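Local coordinates for protein hydrolase, putative (Plasmodium vivax, PDB 2B30) that is of uncharacterised function but belongs to the haloacid dehalogenase-like hydrolases, binds calcium in the crystal and is probably a magnesium-dependent phosphatase, at residues Ile27-Ile32 and Gly61-Ile66; Ile75-Gly80 and Ser161-Ile166; Asn98-Tyr103 and Leu221-Tyr226; Ile238-Val243 and Ser257-Ser262; Tyr261-Ala266 and Cys278-Ser283. All blocks are in the same frame, centred on the assembly; numbering follows the deposited sequence.

How the contacts relate
Four contacts reach the large mixed sheet of the HAD core. Contact 1 pairs its central strands 29-33 and 63-67. The centres of contacts 1 and 4 are about 11 Å apart. Contact 4 lies by strands 243-247 and 261-264, and contact 5 shares Tyr261 and Ser262 with it and adds the edge strand 278-279. Contact 3 brings the loop before strand 101-103 to the start of helix 225-235, where Tyr226 packs on Phe259. Contact 2, its centre about 23 Å from that of contact 1 although Ile66 packs on Ile75 and Phe79, bridges the core and the inserted sheet. Contacts 2 and 3 interleave along the chain; contact 3 lies within the core, with Lys225 beside the calcium site.

Contact 1: residues Ile27-Ile32 and Gly61-Ile66; sequences IKLLLI and GYMVSI
With CG anti to the carbonyl carbon (chi1 -51°), Leu30 directs its branched end to the same face as Val64 and against the base of Tyr62, whereas Met63, with CG anti to the backbone N (chi1 -180°) and its chain bent at chi3, meets Leu29 through the base of its side chain. Strands 29-32 and 63-66 run parallel, and four backbone hydrogen bonds join the segments. Leu30 is held at both ends of its backbone: Leu30 N donates to Met63 O at 2.8 Å, and its carbonyl receives Ser65 N, with Leu30 O 2.9 Å away. Both bonds lie nearly along the C=O axis. Ile32 N reaches Ser65 O at 3.1 Å in the carbonyl plane, while Met63 N approaches Lys28 O (3.3 Å) from above its plane. Leu30 crosses both neighbours obliquely, CD1 4.0 Å from Val64 CG2 and CG 4.1 Å from Tyr62 CB. The Tyr62 ring meets the carbonyl oxygen of Ile27 with its edge. On the other face Leu29 CD2 lies 4.0 Å from Met63 CG, and Leu31 CD2 rests 3.7 Å from Ser65 CB. Strand 29-33 ends on the calcium ligand Asp33 and pairs along its other edge with strand 243-247. Helix 225-235 covers Leu29, Leu31 and Ser65, and helix 288-297 packs against Ile27, Leu30 and Ile32.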
# COMPACT_ATOMS: atom_id res chain seq x y z
N ILE A 27 11.67 -8.18 -17.58
CA ILE A 27 12.16 -7.46 -16.42
C ILE A 27 13.17 -6.37 -16.78
O ILE A 27 14.14 -6.62 -17.50
CB ILE A 27 12.81 -8.42 -15.39
CG1 ILE A 27 11.73 -9.31 -14.77
CG2 ILE A 27 13.56 -7.65 -14.28
CD1 ILE A 27 12.28 -10.59 -14.17
N LYS A 28 12.93 -5.17 -16.25
CA LYS A 28 13.83 -4.02 -16.41
C LYS A 28 14.33 -3.42 -15.08
O LYS A 28 15.23 -2.57 -15.10
CB LYS A 28 13.13 -2.96 -17.27
CG LYS A 28 13.03 -3.39 -18.72
CD LYS A 28 12.19 -2.46 -19.57
CE LYS A 28 12.07 -3.00 -21.01
NZ LYS A 28 11.07 -2.26 -21.86
N LEU A 29 13.76 -3.85 -13.95
CA LEU A 29 14.10 -3.30 -12.63
C LEU A 29 14.28 -4.42 -11.62
O LEU A 29 13.37 -5.24 -11.44
CB LEU A 29 12.98 -2.39 -12.12
CG LEU A 29 13.35 -1.11 -11.35
CD1 LEU A 29 12.17 -0.64 -10.51
CD2 LEU A 29 14.58 -1.25 -10.49
N LEU A 30 15.45 -4.47 -10.98
CA LEU A 30 15.70 -5.44 -9.90
C LEU A 30 15.60 -4.73 -8.56
O LEU A 30 16.38 -3.82 -8.27
CB LEU A 30 17.08 -6.10 -10.05
CG LEU A 30 17.45 -6.72 -11.40
CD1 LEU A 30 18.85 -7.36 -11.35
CD2 LEU A 30 16.42 -7.73 -11.88
N LEU A 31 14.63 -5.15 -7.74
CA LEU A 31 14.40 -4.59 -6.42
C LEU A 31 14.79 -5.62 -5.36
O LEU A 31 14.10 -6.60 -5.15
CB LEU A 31 12.94 -4.19 -6.26
CG LEU A 31 12.37 -3.17 -7.25
CD1 LEU A 31 10.93 -2.94 -6.90
CD2 LEU A 31 13.14 -1.82 -7.29
N ILE A 32 15.91 -5.37 -4.68
CA ILE A 32 16.56 -6.37 -3.86
C ILE A 32 16.56 -5.92 -2.42
O ILE A 32 17.07 -4.84 -2.11
CB ILE A 32 18.01 -6.55 -4.31
CG1 ILE A 32 18.07 -6.78 -5.82
CG2 ILE A 32 18.68 -7.69 -3.52
CD1 ILE A 32 19.49 -6.95 -6.36
N GLY A 61 22.30 -4.38 -18.38
CA GLY A 61 21.44 -3.22 -18.62
C GLY A 61 20.27 -3.07 -17.67
O GLY A 61 19.39 -2.23 -17.91
N TYR A 62 20.25 -3.86 -16.60
CA TYR A 62 19.18 -3.81 -15.60
C TYR A 62 19.41 -2.65 -14.63
O TYR A 62 20.53 -2.40 -14.21
CB TYR A 62 19.09 -5.13 -14.81
CG TYR A 62 18.75 -6.32 -15.67
CD1 TYR A 62 17.44 -6.65 -15.96
CD2 TYR A 62 19.75 -7.11 -16.23
CE1 TYR A 62 17.13 -7.74 -16.77
CE2 TYR A 62 19.46 -8.19 -17.04
CZ TYR A 62 18.14 -8.50 -17.31
OH TYR A 62 17.85 -9.57 -18.12
N MET A 63 18.33 -1.94 -14.30
CA MET A 63 18.34 -0.95 -13.24
C MET A 63 18.18 -1.71 -11.94
O MET A 63 17.32 -2.59 -11.82
CB MET A 63 17.20 0.05 -13.40
CG MET A 63 17.19 1.12 -12.30
SD MET A 63 16.22 2.59 -12.69
CE MET A 63 17.22 3.37 -13.98
N VAL A 64 19.02 -1.36 -10.98
CA VAL A 64 19.06 -2.08 -9.72
C VAL A 64 18.81 -1.08 -8.61
O VAL A 64 19.42 0.00 -8.58
CB VAL A 64 20.42 -2.75 -9.56
CG1 VAL A 64 20.63 -3.25 -8.13
CG2 VAL A 64 20.55 -3.88 -10.56
N SER A 65 17.90 -1.44 -7.71
CA SER A 65 17.58 -0.62 -6.56
C SER A 65 17.45 -1.51 -5.33
O SER A 65 16.66 -2.45 -5.29
CB SER A 65 16.28 0.16 -6.77
OG SER A 65 15.86 0.75 -5.55
N ILE A 66 18.22 -1.19 -4.31
CA ILE A 66 18.10 -1.89 -3.06
C ILE A 66 17.02 -1.21 -2.24
O ILE A 66 17.01 0.00 -2.09
CB ILE A 66 19.44 -1.96 -2.36
CG1 ILE A 66 20.32 -2.96 -3.12
CG2 ILE A 66 19.24 -2.41 -0.92
CD1 ILE A 66 21.76 -2.95 -2.73

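Contact 2: residues Ile75-Gly80 and Ser161-Ile166; sequences ILSAFG and SENRSI
The end of core helix 72-79 meets here a loop of the inserted domain, the turn that follows helix 155-160 and leads into strand 166-168 of the six-stranded sheet. Ser77 and Ala78 face Ser161 to Asn163. Backbone approaches backbone where Ser161, leaving the helical conformation with positive phi, brings its carbonyl oxygen against the helix: Ser161 O lies 3.3 Å from Ala78 CA in a CA-H...O contact. Ser77 CB packs 3.8 Å from Glu162 CA. The hydroxyl of Ser77, anti to its carbonyl carbon and beside the backbone N (chi1 -58°), is hydrogen-bonded to Val73 O one helical turn back. The exposed Asn163 turns its amide inward, ND2 lying 2.5 Å from Ser77 OG. Glu162 sends its carboxylate elsewhere, to a salt bridge with Arg70 through OE2, and its side chain lies about 7 Å from that of the calcium ligand Asp35. On the core side, Ala78 also touches Phe34 and Phe39. The contact is small and lies at the surface. A loop of the inserted sheet resting on a helix near the metal site is consistent with the core-to-cap interface of HAD hydrolases of the Cof-like subfamily IIB.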
# COMPACT_ATOMS: atom_id res chain seq x y z
N ILE A 75 24.16 1.05 3.93
CA ILE A 75 24.32 -0.00 2.92
C ILE A 75 25.68 0.06 2.23
O ILE A 75 26.26 -0.99 1.93
CB ILE A 75 23.15 0.02 1.92
CG1 ILE A 75 22.21 -1.13 2.25
CG2 ILE A 75 23.61 -0.09 0.47
CD1 ILE A 75 20.99 -1.14 1.43
N LEU A 76 26.17 1.28 1.98
CA LEU A 76 27.49 1.47 1.38
C LEU A 76 28.63 1.05 2.32
O LEU A 76 29.68 0.61 1.86
CB LEU A 76 27.70 2.93 0.97
CG LEU A 76 26.78 3.56 -0.08
CD1 LEU A 76 27.44 4.80 -0.60
CD2 LEU A 76 26.45 2.61 -1.22
N SER A 77 28.44 1.20 3.63
CA SER A 77 29.42 0.73 4.60
C SER A 77 29.51 -0.80 4.55
O SER A 77 30.59 -1.36 4.34
CB SER A 77 29.04 1.17 6.00
OG SER A 77 28.95 2.59 6.06
N ALA A 78 28.37 -1.44 4.73
CA ALA A 78 28.28 -2.89 4.75
C ALA A 78 28.83 -3.48 3.47
O ALA A 78 29.42 -4.55 3.50
CB ALA A 78 26.85 -3.32 4.95
N PHE A 79 28.63 -2.77 2.35
CA PHE A 79 29.15 -3.22 1.05
C PHE A 79 30.68 -3.14 0.98
O PHE A 79 31.34 -4.07 0.52
CB PHE A 79 28.58 -2.37 -0.10
CG PHE A 79 27.36 -2.96 -0.78
CD1 PHE A 79 27.38 -4.26 -1.27
CD2 PHE A 79 26.23 -2.19 -1.00
CE1 PHE A 79 26.27 -4.79 -1.91
CE2 PHE A 79 25.12 -2.72 -1.66
CZ PHE A 79 25.14 -4.02 -2.11
N GLY A 80 31.23 -2.01 1.42
CA GLY A 80 32.67 -1.75 1.34
C GLY A 80 33.06 -1.16 0.00
O GLY A 80 32.60 -1.62 -1.04
N SER A 161 27.84 -4.20 10.29
CA SER A 161 28.95 -3.70 9.46
C SER A 161 28.73 -2.28 8.92
O SER A 161 29.17 -1.95 7.81
CB SER A 161 29.22 -4.65 8.28
OG SER A 161 29.20 -6.00 8.70
N GLU A 162 28.05 -1.45 9.70
CA GLU A 162 27.86 -0.04 9.39
C GLU A 162 28.94 0.77 10.08
O GLU A 162 29.81 0.21 10.76
CB GLU A 162 26.48 0.43 9.87
CG GLU A 162 25.33 -0.04 9.01
CD GLU A 162 24.07 0.81 9.17
OE1 GLU A 162 24.14 1.90 9.77
OE2 GLU A 162 23.00 0.39 8.67
N ASN A 163 28.88 2.09 9.90
CA ASN A 163 29.70 3.01 10.68
C ASN A 163 29.07 3.17 12.05
O ASN A 163 27.87 2.99 12.19
CB ASN A 163 29.82 4.38 9.99
CG ASN A 163 30.75 4.33 8.79
OD1 ASN A 163 31.73 5.08 8.71
ND2 ASN A 163 30.47 3.44 7.85
N ARG A 164 29.88 3.48 13.06
CA ARG A 164 29.39 3.67 14.42
C ARG A 164 28.42 4.86 14.54
O ARG A 164 28.58 5.87 13.86
CB ARG A 164 30.58 3.86 15.38
N SER A 165 27.42 4.74 15.39
CA SER A 165 26.49 5.83 15.64
C SER A 165 27.18 6.96 16.40
O SER A 165 28.07 6.70 17.20
CB SER A 165 25.28 5.36 16.48
OG SER A 165 24.58 4.30 15.86
N ILE A 166 26.74 8.19 16.17
CA ILE A 166 27.27 9.35 16.89
C ILE A 166 26.61 9.47 18.27
O ILE A 166 25.39 9.31 18.40
CB ILE A 166 27.07 10.67 16.13
CG1 ILE A 166 27.65 10.60 14.72
CG2 ILE A 166 27.71 11.82 16.91
CD1 ILE A 166 27.11 11.71 13.80

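Contact 3: residues Asn98-Tyr103 and Leu221-Tyr226; sequences NGTIVY and LGHDKY
Asn98 and Gly99 both adopt positive phi, and this turn before strand 101-103 brings the backbone of Gly99 against the start of helix 225-235, with Gly99 CA 4.4 Å from Lys225 CA. Gly99, having no side chain, allows Asp224 O to approach within 3.3 Å of Gly99 CA, in a nearly straight CA-H...O contact (166° at the hydrogen). Two waters complete the joint. One donates to Asn98 O (2.7 Å) and to His223 O (2.6 Å); the other donates to Gly99 O and lies in the plane of the His223 ring at its edge, 2.7 Å from ND1. Thr100 CG2 crosses the His223 side chain obliquely, 3.8 Å from His223 CB, while Thr100 OG1 is held by Ile97 O. Asp224 caps the helix: its OD2 receives Tyr226 N at 3.0 Å, from above the carboxylate plane. Lys225, extended beyond CG, passes Asn98 obliquely, and its NZ forms a salt bridge with Asp252 and a hydrogen bond to Cys67 O. Asn98 OD1 accepts a hydrogen bond from Asn251 ND2. Tyr226 OH reaches Gly222 O of the second subunit. With its side chain about 5 Å from the bound calcium and close to Asp33 and Asp252, Lys225 would probably temper their negative charge, consistent with the lysine found at the active site of HAD phosphatases.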
# COMPACT_ATOMS: atom_id res chain seq x y z
N ASN A 98 12.73 2.32 4.76
CA ASN A 98 11.39 1.82 4.55
C ASN A 98 10.52 2.72 3.69
O ASN A 98 9.31 2.83 3.90
CB ASN A 98 10.73 1.48 5.90
CG ASN A 98 11.31 0.23 6.52
OD1 ASN A 98 11.96 -0.56 5.81
ND2 ASN A 98 11.08 0.02 7.82
N GLY A 99 11.15 3.34 2.70
CA GLY A 99 10.42 4.10 1.70
C GLY A 99 10.27 5.57 1.96
O GLY A 99 9.65 6.27 1.16
N THR A 100 10.86 6.05 3.06
CA THR A 100 10.80 7.46 3.43
C THR A 100 11.96 8.27 2.81
O THR A 100 11.91 9.51 2.78
CB THR A 100 10.75 7.64 4.96
OG1 THR A 100 11.87 6.98 5.56
CG2 THR A 100 9.49 7.03 5.52
N ILE A 101 12.99 7.58 2.32
CA ILE A 101 14.04 8.25 1.55
C ILE A 101 14.27 7.52 0.23
O ILE A 101 14.51 6.31 0.23
CB ILE A 101 15.38 8.37 2.33
CG1 ILE A 101 15.19 9.24 3.56
CG2 ILE A 101 16.48 9.00 1.45
CD1 ILE A 101 16.39 9.26 4.49
N VAL A 102 14.23 8.25 -0.87
CA VAL A 102 14.36 7.66 -2.21
C VAL A 102 15.30 8.49 -3.09
O VAL A 102 15.13 9.71 -3.19
CB VAL A 102 13.00 7.56 -2.91
CG1 VAL A 102 13.15 6.90 -4.27
CG2 VAL A 102 12.01 6.81 -2.05
N TYR A 103 16.28 7.83 -3.71
CA TYR A 103 17.21 8.49 -4.62
C TYR A 103 17.05 7.95 -6.03
O TYR A 103 16.89 6.74 -6.23
CB TYR A 103 18.65 8.26 -4.18
CG TYR A 103 18.97 8.86 -2.84
CD1 TYR A 103 18.99 10.23 -2.65
CD2 TYR A 103 19.26 8.05 -1.75
CE1 TYR A 103 19.28 10.78 -1.41
CE2 TYR A 103 19.56 8.60 -0.51
CZ TYR A 103 19.57 9.95 -0.35
OH TYR A 103 19.86 10.47 0.87
N LEU A 221 3.79 7.37 9.16
CA LEU A 221 2.60 6.60 8.77
C LEU A 221 2.35 6.71 7.28
O LEU A 221 2.60 7.75 6.69
CB LEU A 221 1.37 7.12 9.52
CG LEU A 221 0.05 6.35 9.31
CD1 LEU A 221 0.11 4.99 9.98
CD2 LEU A 221 -1.13 7.14 9.83
N GLY A 222 1.84 5.63 6.69
CA GLY A 222 1.47 5.64 5.28
C GLY A 222 2.61 5.38 4.30
O GLY A 222 2.40 5.46 3.08
N HIS A 223 3.79 5.05 4.82
CA HIS A 223 4.96 4.76 3.99
C HIS A 223 5.49 3.35 4.22
O HIS A 223 5.55 2.87 5.34
CB HIS A 223 6.09 5.77 4.25
CG HIS A 223 5.75 7.17 3.84
ND1 HIS A 223 5.79 7.58 2.53
CD2 HIS A 223 5.33 8.23 4.57
CE1 HIS A 223 5.41 8.85 2.47
NE2 HIS A 223 5.13 9.26 3.69
N ASP A 224 5.88 2.70 3.13
CA ASP A 224 6.66 1.48 3.21
C ASP A 224 7.55 1.39 1.96
O ASP A 224 7.64 2.34 1.18
CB ASP A 224 5.76 0.27 3.36
CG ASP A 224 5.00 -0.04 2.11
OD1 ASP A 224 4.17 0.80 1.71
OD2 ASP A 224 5.26 -1.11 1.50
N LYS A 225 8.24 0.26 1.78
CA LYS A 225 9.09 0.06 0.61
C LYS A 225 8.29 0.22 -0.68
O LYS A 225 8.75 0.88 -1.61
CB LYS A 225 9.78 -1.31 0.65
CG LYS A 225 10.89 -1.42 1.69
CD LYS A 225 11.64 -2.76 1.58
CE LYS A 225 12.39 -3.10 2.86
NZ LYS A 225 13.37 -4.21 2.66
N TYR A 226 7.08 -0.34 -0.72
CA TYR A 226 6.23 -0.27 -1.92
C TYR A 226 5.89 1.17 -2.37
O TYR A 226 5.99 1.48 -3.56
CB TYR A 226 4.94 -1.09 -1.73
CG TYR A 226 4.04 -1.13 -2.96
CD1 TYR A 226 4.50 -1.68 -4.15
CD2 TYR A 226 2.72 -0.64 -2.92
CE1 TYR A 226 3.68 -1.72 -5.29
CE2 TYR A 226 1.89 -0.68 -4.05
CZ TYR A 226 2.38 -1.21 -5.23
OH TYR A 226 1.60 -1.27 -6.35
O HOH W 1 8.02 3.06 6.27
O HOH W 2 6.86 6.57 0.23

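Contact 4: residues Ile238-Val243 and Ser257-Ser262; sequences ISNDQV and SNFKYS
The loop before strand 243-247 meets the turn that carries the chain from helix 253-257 into strand 261-264, so the contact closes one end of a beta-alpha-beta crossover in the HAD core; Tyr261 is the centre of an inverse gamma turn. Two polar side-chain links span it. Asn240, with CG anti to the backbone N (chi1 176°), donates from ND2 to Asn258 O at 2.6 Å, the acceptor lying in its amide plane. Asp241 and Lys260 run side by side, the lysine bent at chi3 (-78°), and form a salt bridge in which NZ meets OD1 of Asp241 at 2.7 Å, nearly along its C-O axis. Water adds a third bridge: one molecule accepts from Tyr261 N and lies 2.7 Å from Asn240 O and 2.6 Å from Val243 O. Apolar contact centres on Phe259, one face of which takes Val243 CG1 in a CH-pi contact 3.8 Å from the ring centroid and 17° off the normal. Phe259, itself buried, also meets Tyr226 and Leu233 of helix 225-235, while Lys260 packs on Val119 of the second subunit. Tyr261 has the CG of Lys260 over the centre of one face, and at its edge, in the ring plane, Asp241 O lies 3.2 Å from CE2 of Tyr261.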
# COMPACT_ATOMS: atom_id res chain seq x y z
N ILE A 238 8.51 2.77 -15.46
CA ILE A 238 8.64 1.32 -15.44
C ILE A 238 7.35 0.72 -14.92
O ILE A 238 6.87 1.12 -13.87
CB ILE A 238 9.79 0.91 -14.52
CG1 ILE A 238 11.11 1.41 -15.12
CG2 ILE A 238 9.83 -0.59 -14.30
CD1 ILE A 238 12.34 1.07 -14.30
N SER A 239 6.77 -0.22 -15.66
CA SER A 239 5.50 -0.82 -15.27
C SER A 239 5.71 -1.97 -14.27
O SER A 239 6.80 -2.50 -14.16
CB SER A 239 4.76 -1.31 -16.51
OG SER A 239 5.40 -2.46 -17.05
N ASN A 240 4.67 -2.32 -13.52
CA ASN A 240 4.71 -3.42 -12.56
C ASN A 240 5.16 -4.74 -13.21
O ASN A 240 6.02 -5.42 -12.69
CB ASN A 240 3.32 -3.56 -11.91
CG ASN A 240 3.22 -4.74 -10.95
OD1 ASN A 240 3.52 -5.89 -11.31
ND2 ASN A 240 2.78 -4.46 -9.73
N ASP A 241 4.55 -5.09 -14.35
CA ASP A 241 5.03 -6.16 -15.24
C ASP A 241 6.55 -6.31 -15.26
O ASP A 241 7.06 -7.42 -15.35
CB ASP A 241 4.63 -5.85 -16.71
CG ASP A 241 3.39 -6.59 -17.17
OD1 ASP A 241 3.02 -7.65 -16.60
OD2 ASP A 241 2.79 -6.12 -18.15
N GLN A 242 7.27 -5.18 -15.25
CA GLN A 242 8.71 -5.17 -15.48
C GLN A 242 9.56 -5.20 -14.22
O GLN A 242 10.77 -5.10 -14.29
CB GLN A 242 9.07 -3.93 -16.29
CG GLN A 242 8.40 -3.90 -17.64
CD GLN A 242 8.52 -2.57 -18.31
OE1 GLN A 242 8.42 -1.53 -17.67
NE2 GLN A 242 8.74 -2.58 -19.62
N VAL A 243 8.92 -5.36 -13.07
CA VAL A 243 9.61 -5.25 -11.80
C VAL A 243 9.79 -6.62 -11.17
O VAL A 243 8.80 -7.31 -10.95
CB VAL A 243 8.80 -4.35 -10.83
CG1 VAL A 243 9.44 -4.31 -9.47
CG2 VAL A 243 8.66 -2.95 -11.41
N SER A 257 3.63 -8.58 -2.21
CA SER A 257 2.22 -8.79 -2.56
C SER A 257 1.81 -8.10 -3.86
O SER A 257 1.12 -8.70 -4.67
CB SER A 257 1.30 -8.29 -1.44
OG SER A 257 1.43 -9.09 -0.28
N ASN A 258 2.24 -6.86 -4.04
CA ASN A 258 1.77 -6.04 -5.17
C ASN A 258 2.57 -6.18 -6.47
O ASN A 258 2.22 -5.58 -7.48
CB ASN A 258 1.68 -4.57 -4.76
CG ASN A 258 0.71 -4.35 -3.62
OD1 ASN A 258 1.05 -4.56 -2.48
ND2 ASN A 258 -0.50 -3.91 -3.93
N PHE A 259 3.63 -6.97 -6.45
CA PHE A 259 4.38 -7.23 -7.66
C PHE A 259 4.21 -8.67 -8.12
O PHE A 259 3.86 -9.55 -7.32
CB PHE A 259 5.84 -6.85 -7.44
CG PHE A 259 6.07 -5.37 -7.43
CD1 PHE A 259 5.85 -4.62 -8.59
CD2 PHE A 259 6.49 -4.72 -6.28
CE1 PHE A 259 6.05 -3.24 -8.60
CE2 PHE A 259 6.68 -3.34 -6.28
CZ PHE A 259 6.46 -2.60 -7.44
N LYS A 260 4.40 -8.89 -9.42
CA LYS A 260 4.12 -10.18 -10.05
C LYS A 260 5.29 -11.12 -9.92
O LYS A 260 5.12 -12.28 -9.57
CB LYS A 260 3.77 -10.02 -11.53
CG LYS A 260 3.34 -11.33 -12.23
CD LYS A 260 3.28 -11.19 -13.73
CE LYS A 260 2.05 -10.47 -14.18
NZ LYS A 260 2.13 -9.99 -15.59
N TYR A 261 6.48 -10.62 -10.24
CA TYR A 261 7.68 -11.44 -10.15
C TYR A 261 8.35 -11.21 -8.81
O TYR A 261 9.45 -10.66 -8.74
CB TYR A 261 8.61 -11.17 -11.34
CG TYR A 261 7.88 -11.38 -12.63
CD1 TYR A 261 7.47 -12.64 -13.02
CD2 TYR A 261 7.53 -10.31 -13.44
CE1 TYR A 261 6.75 -12.84 -14.19
CE2 TYR A 261 6.82 -10.49 -14.61
CZ TYR A 261 6.43 -11.75 -14.98
OH TYR A 261 5.72 -11.90 -16.15
N SER A 262 7.65 -11.65 -7.76
CA SER A 262 8.09 -11.44 -6.38
C SER A 262 8.53 -12.76 -5.79
O SER A 262 7.85 -13.79 -5.91
CB SER A 262 6.98 -10.81 -5.52
OG SER A 262 5.88 -11.69 -5.33
O HOH W 3 6.35 -7.83 -11.45

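Contact 5: residues Tyr261-Ala266 and Cys278-Ser283; sequences YSFAVA and CVLPVS
The parallel pairing of these segments breaks step: Ala264 lies beside Val279 and Val265 beside Leu280, yet Ala266 comes nearest to Ser283, two residues being passed over at Pro281 and Val282. Before the break the pattern is regular. Ala264 N donates to Cys278 O at 3.0 Å in the carbonyl plane, and Leu280 N to Ala264 O at 2.7 Å, nearly along the C=O axis; a weak bond from Cys278 N to Ser262 O precedes them. Beyond it, Ala266 N reaches Val282 O at 3.2 Å from well above the carbonyl plane, so the detour still returns a hydrogen bond. Phe263, with CG anti to the carbonyl carbon (chi1 -68°), lays the CD1-CE1 side of its ring beside Cys278, CE1 3.6 Å from Cys278 CB. The sulfur, anti to the backbone N, makes an oblique sulfur-aromatic contact, Cys278 SG standing 5.0 Å from the Phe263 ring centroid. Leu280 CD2 reaches the same ring obliquely, 4.0 Å from Phe263 CD1. Helix 18-21 covers this side through Ala21, and Leu292 of helix 288-297 also touches Phe263. Ser283 OG is hydrogen-bonded to Glu286 OE1. The side chain of Val265 lies about 4 Å from that of the calcium ligand Asp248. Together the segments form the edge beta-alpha-beta unit of the HAD core sheet, strands 261-264 and 278-279 linked through helix 270-275.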
# COMPACT_ATOMS: atom_id res chain seq x y z
N TYR A 261 6.48 -10.62 -10.24
CA TYR A 261 7.68 -11.44 -10.15
C TYR A 261 8.35 -11.21 -8.81
O TYR A 261 9.45 -10.66 -8.74
CB TYR A 261 8.61 -11.17 -11.34
CG TYR A 261 7.88 -11.38 -12.63
CD1 TYR A 261 7.47 -12.64 -13.02
CD2 TYR A 261 7.53 -10.31 -13.44
CE1 TYR A 261 6.75 -12.84 -14.19
CE2 TYR A 261 6.82 -10.49 -14.61
CZ TYR A 261 6.43 -11.75 -14.98
OH TYR A 261 5.72 -11.90 -16.15
N SER A 262 7.65 -11.65 -7.76
CA SER A 262 8.09 -11.44 -6.38
C SER A 262 8.53 -12.76 -5.79
O SER A 262 7.85 -13.79 -5.91
CB SER A 262 6.98 -10.81 -5.52
OG SER A 262 5.88 -11.69 -5.33
N PHE A 263 9.68 -12.71 -5.14
CA PHE A 263 10.32 -13.92 -4.65
C PHE A 263 10.74 -13.78 -3.20
O PHE A 263 11.34 -12.77 -2.83
CB PHE A 263 11.53 -14.23 -5.54
CG PHE A 263 11.15 -14.62 -6.93
CD1 PHE A 263 10.89 -15.95 -7.25
CD2 PHE A 263 11.02 -13.67 -7.92
CE1 PHE A 263 10.52 -16.31 -8.54
CE2 PHE A 263 10.65 -14.02 -9.21
CZ PHE A 263 10.40 -15.34 -9.51
N ALA A 264 10.40 -14.78 -2.39
CA ALA A 264 10.86 -14.83 -1.00
C ALA A 264 11.97 -15.85 -0.85
O ALA A 264 11.88 -16.96 -1.33
CB ALA A 264 9.72 -15.16 -0.07
N VAL A 265 13.05 -15.45 -0.18
CA VAL A 265 14.16 -16.36 0.09
C VAL A 265 13.69 -17.54 0.95
O VAL A 265 12.71 -17.43 1.68
CB VAL A 265 15.36 -15.66 0.79
CG1 VAL A 265 16.22 -14.93 -0.21
CG2 VAL A 265 14.88 -14.72 1.89
N ALA A 266 14.40 -18.65 0.84
CA ALA A 266 14.14 -19.85 1.65
C ALA A 266 14.05 -19.54 3.14
O ALA A 266 13.23 -20.13 3.86
CB ALA A 266 15.23 -20.87 1.42
N CYS A 278 6.50 -16.79 -5.21
CA CYS A 278 7.32 -17.96 -5.28
C CYS A 278 8.42 -17.92 -4.23
O CYS A 278 9.12 -16.91 -4.08
CB CYS A 278 7.91 -18.03 -6.67
SG CYS A 278 8.83 -19.49 -7.02
N VAL A 279 8.56 -19.01 -3.48
CA VAL A 279 9.60 -19.16 -2.48
C VAL A 279 10.81 -19.76 -3.16
O VAL A 279 10.70 -20.78 -3.85
CB VAL A 279 9.16 -20.10 -1.33
CG1 VAL A 279 10.27 -20.19 -0.26
CG2 VAL A 279 7.85 -19.63 -0.72
N LEU A 280 11.98 -19.16 -2.97
CA LEU A 280 13.19 -19.70 -3.59
C LEU A 280 13.61 -21.00 -2.89
O LEU A 280 13.41 -21.17 -1.70
CB LEU A 280 14.32 -18.66 -3.57
CG LEU A 280 14.11 -17.41 -4.45
CD1 LEU A 280 15.13 -16.34 -4.11
CD2 LEU A 280 14.21 -17.74 -5.92
N PRO A 281 14.20 -21.94 -3.65
CA PRO A 281 14.67 -23.16 -3.01
C PRO A 281 15.99 -22.96 -2.27
O PRO A 281 16.50 -23.89 -1.65
CB PRO A 281 14.89 -24.09 -4.20
CG PRO A 281 15.27 -23.19 -5.30
CD PRO A 281 14.45 -21.94 -5.10
N VAL A 282 16.54 -21.75 -2.32
CA VAL A 282 17.85 -21.49 -1.79
C VAL A 282 17.77 -20.30 -0.81
O VAL A 282 16.90 -19.43 -0.96
CB VAL A 282 18.84 -21.27 -2.98
CG1 VAL A 282 18.70 -19.87 -3.56
CG2 VAL A 282 20.26 -21.56 -2.58
N SER A 283 18.63 -20.29 0.20
CA SER A 283 18.57 -19.26 1.24
C SER A 283 19.60 -18.16 0.99
O SER A 283 20.46 -18.28 0.10
CB SER A 283 18.79 -19.89 2.62
OG SER A 283 20.03 -20.54 2.68